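Local coordinates for protein processed glycerol phosphate lipoteichoic acid synthase 2 (Bacillus subtilis, PDB 2W8D) that belongs to the sulfatase family of the alkaline phosphatase clan and holds a magnesium ion in its metal site, at residues F211-F216 and V221-Q226; F200-D205 and Y260-N265. All coordinates share one frame; numbering follows the deposited sequence.

Contact 1 of 2, residues F211-F216 and V221-Q226; sequences FPAGDF and VDNYFQ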
loop_
_atom_site.group_PDB
_atom_site.type_symbol
_atom_site.label_atom_id
_atom_site.label_comp_id
_atom_site.label_asym_id
_atom_site.label_seq_id
_atom_site.Cartn_x
_atom_site.Cartn_y
_atom_site.Cartn_z
ATOM N N PHE A 211 -13.784 16.901 -15.104
ATOM C CA PHE A 211 -12.961 17.785 -14.290
ATOM C C PHE A 211 -12.038 18.679 -15.117
ATOM O O PHE A 211 -11.486 18.227 -16.104
ATOM C CB PHE A 211 -12.134 16.937 -13.324
ATOM C CG PHE A 211 -11.805 17.634 -12.050
ATOM C CD1 PHE A 211 -12.780 17.820 -11.077
ATOM C CD2 PHE A 211 -10.512 18.114 -11.821
ATOM C CE1 PHE A 211 -12.478 18.475 -9.896
ATOM C CE2 PHE A 211 -10.189 18.771 -10.636
ATOM C CZ PHE A 211 -11.173 18.968 -9.676
ATOM N N PRO A 212 -11.844 19.943 -14.703
ATOM C CA PRO A 212 -10.835 20.763 -15.375
ATOM C C PRO A 212 -9.397 20.269 -15.141
ATOM O O PRO A 212 -9.109 19.562 -14.153
ATOM C CB PRO A 212 -11.009 22.129 -14.720
ATOM C CG PRO A 212 -11.516 21.818 -13.379
ATOM C CD PRO A 212 -12.468 20.669 -13.585
ATOM N N ALA A 213 -8.495 20.621 -16.049
ATOM C CA ALA A 213 -7.084 20.316 -15.830
ATOM C C ALA A 213 -6.557 21.520 -15.073
ATOM O O ALA A 213 -7.072 22.614 -15.247
ATOM C CB ALA A 213 -6.352 20.117 -17.154
ATOM N N GLY A 214 -5.572 21.319 -14.199
ATOM C CA GLY A 214 -4.958 22.449 -13.512
ATOM C C GLY A 214 -4.202 23.285 -14.530
ATOM O O GLY A 214 -4.066 22.880 -15.682
ATOM N N ASP A 215 -3.700 24.439 -14.111
ATOM C CA ASP A 215 -2.968 25.324 -15.002
ATOM C C ASP A 215 -1.613 25.630 -14.366
ATOM O O ASP A 215 -1.425 26.718 -13.801
ATOM C CB ASP A 215 -3.791 26.606 -15.233
ATOM C CG ASP A 215 -3.418 27.351 -16.531
ATOM O OD1 ASP A 215 -2.838 26.735 -17.450
ATOM O OD2 ASP A 215 -3.732 28.571 -16.640
ATOM N N PHE A 216 -0.681 24.664 -14.441
ATOM C CA PHE A 216 0.641 24.795 -13.809
ATOM C C PHE A 216 1.861 24.774 -14.757
ATOM O O PHE A 216 3.003 24.712 -14.304
ATOM C CB PHE A 216 0.792 23.753 -12.689
ATOM C CG PHE A 216 -0.357 23.740 -11.742
ATOM C CD1 PHE A 216 -0.500 24.750 -10.788
ATOM C CD2 PHE A 216 -1.333 22.752 -11.829
ATOM C CE1 PHE A 216 -1.592 24.765 -9.919
ATOM C CE2 PHE A 216 -2.419 22.750 -10.962
ATOM C CZ PHE A 216 -2.551 23.763 -10.010
ATOM N N VAL A 221 1.479 17.137 -14.946
ATOM C CA VAL A 221 0.920 17.622 -13.687
ATOM C C VAL A 221 -0.508 18.142 -13.875
ATOM O O VAL A 221 -1.350 17.880 -13.046
ATOM C CB VAL A 221 1.781 18.763 -13.089
ATOM C CG1 VAL A 221 1.016 19.514 -11.964
ATOM C CG2 VAL A 221 3.156 18.235 -12.630
ATOM N N ASP A 222 -0.753 18.893 -14.939
ATOM C CA ASP A 222 -2.106 19.346 -15.290
ATOM C C ASP A 222 -3.121 18.212 -15.377
ATOM O O ASP A 222 -4.238 18.374 -14.904
ATOM C CB ASP A 222 -2.137 20.139 -16.609
ATOM C CG ASP A 222 -1.456 21.503 -16.495
ATOM O OD1 ASP A 222 -1.072 21.913 -15.376
ATOM O OD2 ASP A 222 -1.300 22.179 -17.540
ATOM N N ASN A 223 -2.719 17.071 -15.951
ATOM C CA ASN A 223 -3.646 15.960 -16.233
ATOM C C ASN A 223 -3.765 15.002 -15.059
ATOM O O ASN A 223 -4.707 14.196 -14.974
ATOM C CB ASN A 223 -3.208 15.195 -17.481
ATOM C CG ASN A 223 -3.396 16.003 -18.750
ATOM O OD1 ASN A 223 -4.108 17.007 -18.777
ATOM N ND2 ASN A 223 -2.740 15.578 -19.806
ATOM N N TYR A 224 -2.799 15.081 -14.155
ATOM C CA TYR A 224 -2.858 14.308 -12.934
ATOM C C TYR A 224 -4.230 14.482 -12.256
ATOM O O TYR A 224 -4.827 13.509 -11.832
ATOM C CB TYR A 224 -1.757 14.777 -12.001
ATOM C CG TYR A 224 -1.593 13.921 -10.779
ATOM C CD1 TYR A 224 -1.136 12.594 -10.872
ATOM C CD2 TYR A 224 -1.898 14.430 -9.521
ATOM C CE1 TYR A 224 -0.991 11.810 -9.729
ATOM C CE2 TYR A 224 -1.746 13.652 -8.369
ATOM C CZ TYR A 224 -1.285 12.358 -8.469
ATOM O OH TYR A 224 -1.121 11.638 -7.306
ATOM N N PHE A 225 -4.686 15.726 -12.141
ATOM C CA PHE A 225 -5.860 16.050 -11.348
ATOM C C PHE A 225 -7.124 15.482 -11.942
ATOM O O PHE A 225 -8.016 15.140 -11.187
ATOM C CB PHE A 225 -6.042 17.564 -11.174
ATOM C CG PHE A 225 -4.881 18.222 -10.527
ATOM C CD1 PHE A 225 -4.681 18.111 -9.138
ATOM C CD2 PHE A 225 -3.959 18.942 -11.286
ATOM C CE1 PHE A 225 -3.571 18.709 -8.506
ATOM C CE2 PHE A 225 -2.837 19.534 -10.656
ATOM C CZ PHE A 225 -2.658 19.413 -9.268
ATOM N N GLN A 226 -7.185 15.399 -13.279
ATOM C CA GLN A 226 -8.285 14.765 -13.997
ATOM C C GLN A 226 -8.373 13.263 -13.795
ATOM O O GLN A 226 -9.459 12.744 -13.542
ATOM C CB GLN A 226 -8.181 15.038 -15.495
ATOM C CG GLN A 226 -8.304 16.483 -15.849
ATOM C CD GLN A 226 -8.739 16.685 -17.279
ATOM O OE1 GLN A 226 -8.671 15.766 -18.093
ATOM N NE2 GLN A 226 -9.194 17.890 -17.595
#
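D222 takes hold of the chain at F216: its OD1 accepts the backbone N-H of F216 over 2.9 Å, in a fairly straight bond (160° at the hydrogen). The proton arrives from the syn side, somewhat tilted out of the carboxylate plane. With CG anti to the carbonyl carbon (chi1 -69°), the D222 side chain leaves the helix surface and reaches across to the loop. Two residues earlier, G214 N-H gives the backbone O of D222 a weak bond of 3.3 Å. G214 O meanwhile sits 3.2 Å from D222 OD1, two acceptors side by side, and the D215 carboxylate lies near as well; the F216 N-H probably offsets both.

The loop after strand 189-194 of the central sheet here runs back along the first turns of helix 219-244, the helix it leads into, within the sulfatase-family domain.

Next to these bonds the rings meet. F216 lays CE2 3.3 Å from CE2 of F225, a tight touch between rings whose planes are inclined at 50°, and the V221 CG1 branch approaches F216 CD2 at 4.0 Å. The F211 ring lies further along, its CD2 near the backbone O of F225. At that end the amide of Q226 is pressed against the loop, NE2 only 2.8 Å from F211 O, though the angle is too poor to count as a hydrogen bond. A213 fills the middle, with CB 3.5 Å from the backbone O of D222.

D218 OD1 accepts a hydrogen bond from V221 N just before the segment. Further out, the F211 ring stacks on H229, while F216 packs against I51 and against K272 and V273 of helix 267-273.

Contact 2 of 2, residues F200-D205 and Y260-N265; sequences FPFGMD and YGISEN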
loop_
_atom_site.group_PDB
_atom_site.type_symbol
_atom_site.label_atom_id
_atom_site.label_comp_id
_atom_site.label_asym_id
_atom_site.label_seq_id
_atom_site.Cartn_x
_atom_site.Cartn_y
_atom_site.Cartn_z
ATOM N N PHE A 200 0.888 7.436 -15.111
ATOM C CA PHE A 200 1.671 8.383 -15.911
ATOM C C PHE A 200 1.500 8.092 -17.414
ATOM O O PHE A 200 1.468 6.939 -17.788
ATOM C CB PHE A 200 3.139 8.184 -15.535
ATOM C CG PHE A 200 4.069 9.146 -16.191
ATOM C CD1 PHE A 200 4.427 10.337 -15.541
ATOM C CD2 PHE A 200 4.593 8.872 -17.476
ATOM C CE1 PHE A 200 5.306 11.255 -16.163
ATOM C CE2 PHE A 200 5.465 9.791 -18.110
ATOM C CZ PHE A 200 5.830 10.976 -17.447
ATOM N N PRO A 201 1.395 9.118 -18.282
ATOM C CA PRO A 201 1.376 10.583 -18.123
ATOM C C PRO A 201 0.007 11.168 -17.727
ATOM O O PRO A 201 -0.158 12.365 -17.815
ATOM C CB PRO A 201 1.747 11.085 -19.523
ATOM C CG PRO A 201 1.058 10.084 -20.426
ATOM C CD PRO A 201 1.294 8.742 -19.700
ATOM N N PHE A 202 -0.952 10.336 -17.300
ATOM C CA PHE A 202 -2.203 10.827 -16.664
ATOM C C PHE A 202 -3.265 11.441 -17.611
ATOM O O PHE A 202 -4.226 12.070 -17.161
ATOM C CB PHE A 202 -1.875 11.814 -15.517
ATOM C CG PHE A 202 -0.906 11.260 -14.506
ATOM C CD1 PHE A 202 -1.232 10.142 -13.757
ATOM C CD2 PHE A 202 0.324 11.865 -14.299
ATOM C CE1 PHE A 202 -0.357 9.630 -12.858
ATOM C CE2 PHE A 202 1.219 11.367 -13.373
ATOM C CZ PHE A 202 0.903 10.257 -12.648
ATOM N N GLY A 203 -3.108 11.286 -18.912
ATOM C CA GLY A 203 -4.215 11.695 -19.805
ATOM C C GLY A 203 -5.485 10.924 -19.426
ATOM O O GLY A 203 -5.417 9.798 -18.923
HETATM N N MSE A 204 -6.647 11.525 -19.597
HETATM C CA MSE A 204 -7.882 10.723 -19.583
HETATM C C MSE A 204 -8.643 11.128 -20.831
HETATM O O MSE A 204 -8.482 12.248 -21.299
HETATM C CB MSE A 204 -8.711 10.916 -18.292
HETATM C CG MSE A 204 -9.425 9.634 -17.777
HETATM SE SE MSE A 204 -8.343 8.285 -16.730
HETATM C CE MSE A 204 -9.115 6.653 -17.522
ATOM N N ASP A 205 -9.425 10.212 -21.399
ATOM C CA ASP A 205 -10.213 10.527 -22.605
ATOM C C ASP A 205 -11.443 11.357 -22.252
ATOM O O ASP A 205 -12.112 11.080 -21.263
ATOM C CB ASP A 205 -10.651 9.242 -23.333
ATOM C CG ASP A 205 -9.514 8.204 -23.480
ATOM O OD1 ASP A 205 -9.361 7.656 -24.593
ATOM O OD2 ASP A 205 -8.788 7.906 -22.500
ATOM N N TYR A 260 4.624 7.468 -5.462
ATOM C CA TYR A 260 4.356 8.795 -6.040
ATOM C C TYR A 260 3.964 8.676 -7.486
ATOM O O TYR A 260 4.413 7.780 -8.161
ATOM C CB TYR A 260 5.557 9.757 -5.921
ATOM C CG TYR A 260 6.764 9.272 -6.692
ATOM C CD1 TYR A 260 6.957 9.666 -7.998
ATOM C CD2 TYR A 260 7.671 8.358 -6.131
ATOM C CE1 TYR A 260 8.073 9.230 -8.738
ATOM C CE2 TYR A 260 8.799 7.882 -6.868
ATOM C CZ TYR A 260 8.969 8.350 -8.177
ATOM O OH TYR A 260 9.994 7.956 -8.951
ATOM N N GLY A 261 3.161 9.610 -7.974
ATOM C CA GLY A 261 2.905 9.700 -9.396
ATOM C C GLY A 261 3.747 10.782 -10.064
ATOM O O GLY A 261 4.080 10.678 -11.256
ATOM N N ILE A 262 4.074 11.832 -9.310
ATOM C CA ILE A 262 4.797 12.974 -9.855
ATOM C C ILE A 262 6.255 13.007 -9.352
ATOM O O ILE A 262 6.507 13.361 -8.189
ATOM C CB ILE A 262 4.106 14.306 -9.464
ATOM C CG1 ILE A 262 2.584 14.260 -9.719
ATOM C CG2 ILE A 262 4.772 15.477 -10.209
ATOM C CD1 ILE A 262 2.232 14.039 -11.195
ATOM N N SER A 263 7.206 12.696 -10.232
ATOM C CA SER A 263 8.629 12.749 -9.871
ATOM C C SER A 263 9.217 14.175 -9.819
ATOM O O SER A 263 8.519 15.175 -10.060
ATOM C CB SER A 263 9.434 11.870 -10.811
ATOM O OG SER A 263 9.554 12.471 -12.075
ATOM N N GLU A 264 10.512 14.249 -9.504
ATOM C CA GLU A 264 11.290 15.502 -9.483
ATOM C C GLU A 264 11.533 16.157 -10.846
ATOM O O GLU A 264 11.900 17.317 -10.899
ATOM C CB GLU A 264 12.584 15.297 -8.694
ATOM C CG GLU A 264 12.327 15.014 -7.181
ATOM C CD GLU A 264 13.540 15.352 -6.297
ATOM O OE1 GLU A 264 14.190 14.396 -5.782
ATOM O OE2 GLU A 264 13.846 16.575 -6.116
ATOM N N ASN A 265 11.260 15.444 -11.946
ATOM C CA ASN A 265 11.272 16.039 -13.297
ATOM C C ASN A 265 10.218 17.151 -13.483
ATOM O O ASN A 265 10.313 17.968 -14.431
ATOM C CB ASN A 265 11.058 14.977 -14.400
ATOM C CG ASN A 265 12.132 13.875 -14.415
ATOM O OD1 ASN A 265 11.827 12.727 -14.726
ATOM N ND2 ASN A 265 13.370 14.222 -14.106
#
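The two backbones approach most closely at F200 and G261, whose CA atoms are 6.8 Å apart, and no hydrogen bond joins them. The peptide before P201 is cis, and F202 then adopts a left-handed backbone conformation (phi 76°), so the chain doubles back on itself and F202 brings its ring under F200. F200 CA sits 3.7 Å above that ring, over its centre.

The outer edge of the F202 ring does the touching. G261 O lies in the ring plane, 3.5 Å from CZ, so the ring offers its polarised C-H edge to a carbonyl oxygen, an electrostatically favourable if modest contact. G261 CA follows at 3.9 Å from the same CZ; with no side chain on this residue, the ring can come up directly against the main chain. The same oxygen lies near the plane of the F200 ring too, at its edge but more loosely, 4.3 Å from CD1.

I262 adds the apolar half. Its CD1 methyl, at the end of a CG1 branch held anti to the carbonyl carbon (chi1 -48°), reaches 3.6 Å from F202 CE2, at a slant to the ring. Thus the CE2-CZ end of the buried F202 ring meets a carbonyl oxygen and a methyl side by side.

Outside the pair, V220 of helix 219-244 packs on both F200 and F202, and S227 OG of the same helix is hydrogen-bonded to F202 O. The contact therefore joins the loop after strand 189-194 to the loop after strand 251-257, with helix 219-244 lying against both loops and helix 267-273 following the second.

Contacts 1 and 2 have centres about 10 Å apart, and the helix segment 221-226 of contact 1 also touches both segments of contact 2. While one side of the helix receives 211-216, Y224 turns the other way: its CD1 is 3.6 Å from F202 CZ, in an edge-to-face ring pair, and 3.7 Å from I262 CD1. V221 CG2 meets I262 CG2 at 4.0 Å, and N223 CB packs 3.3 Å from F202 O. Contact 2 lies nearer the metal, with G261 about 8 Å from the magnesium ion, just after D258 and H259, which bind it with E40 and phosphorylated T84. Contact 1 is more peripheral, but Y224 OH is hydrogen-bonded to S41 O, the residue after the metal ligand E40, and to Q43 N.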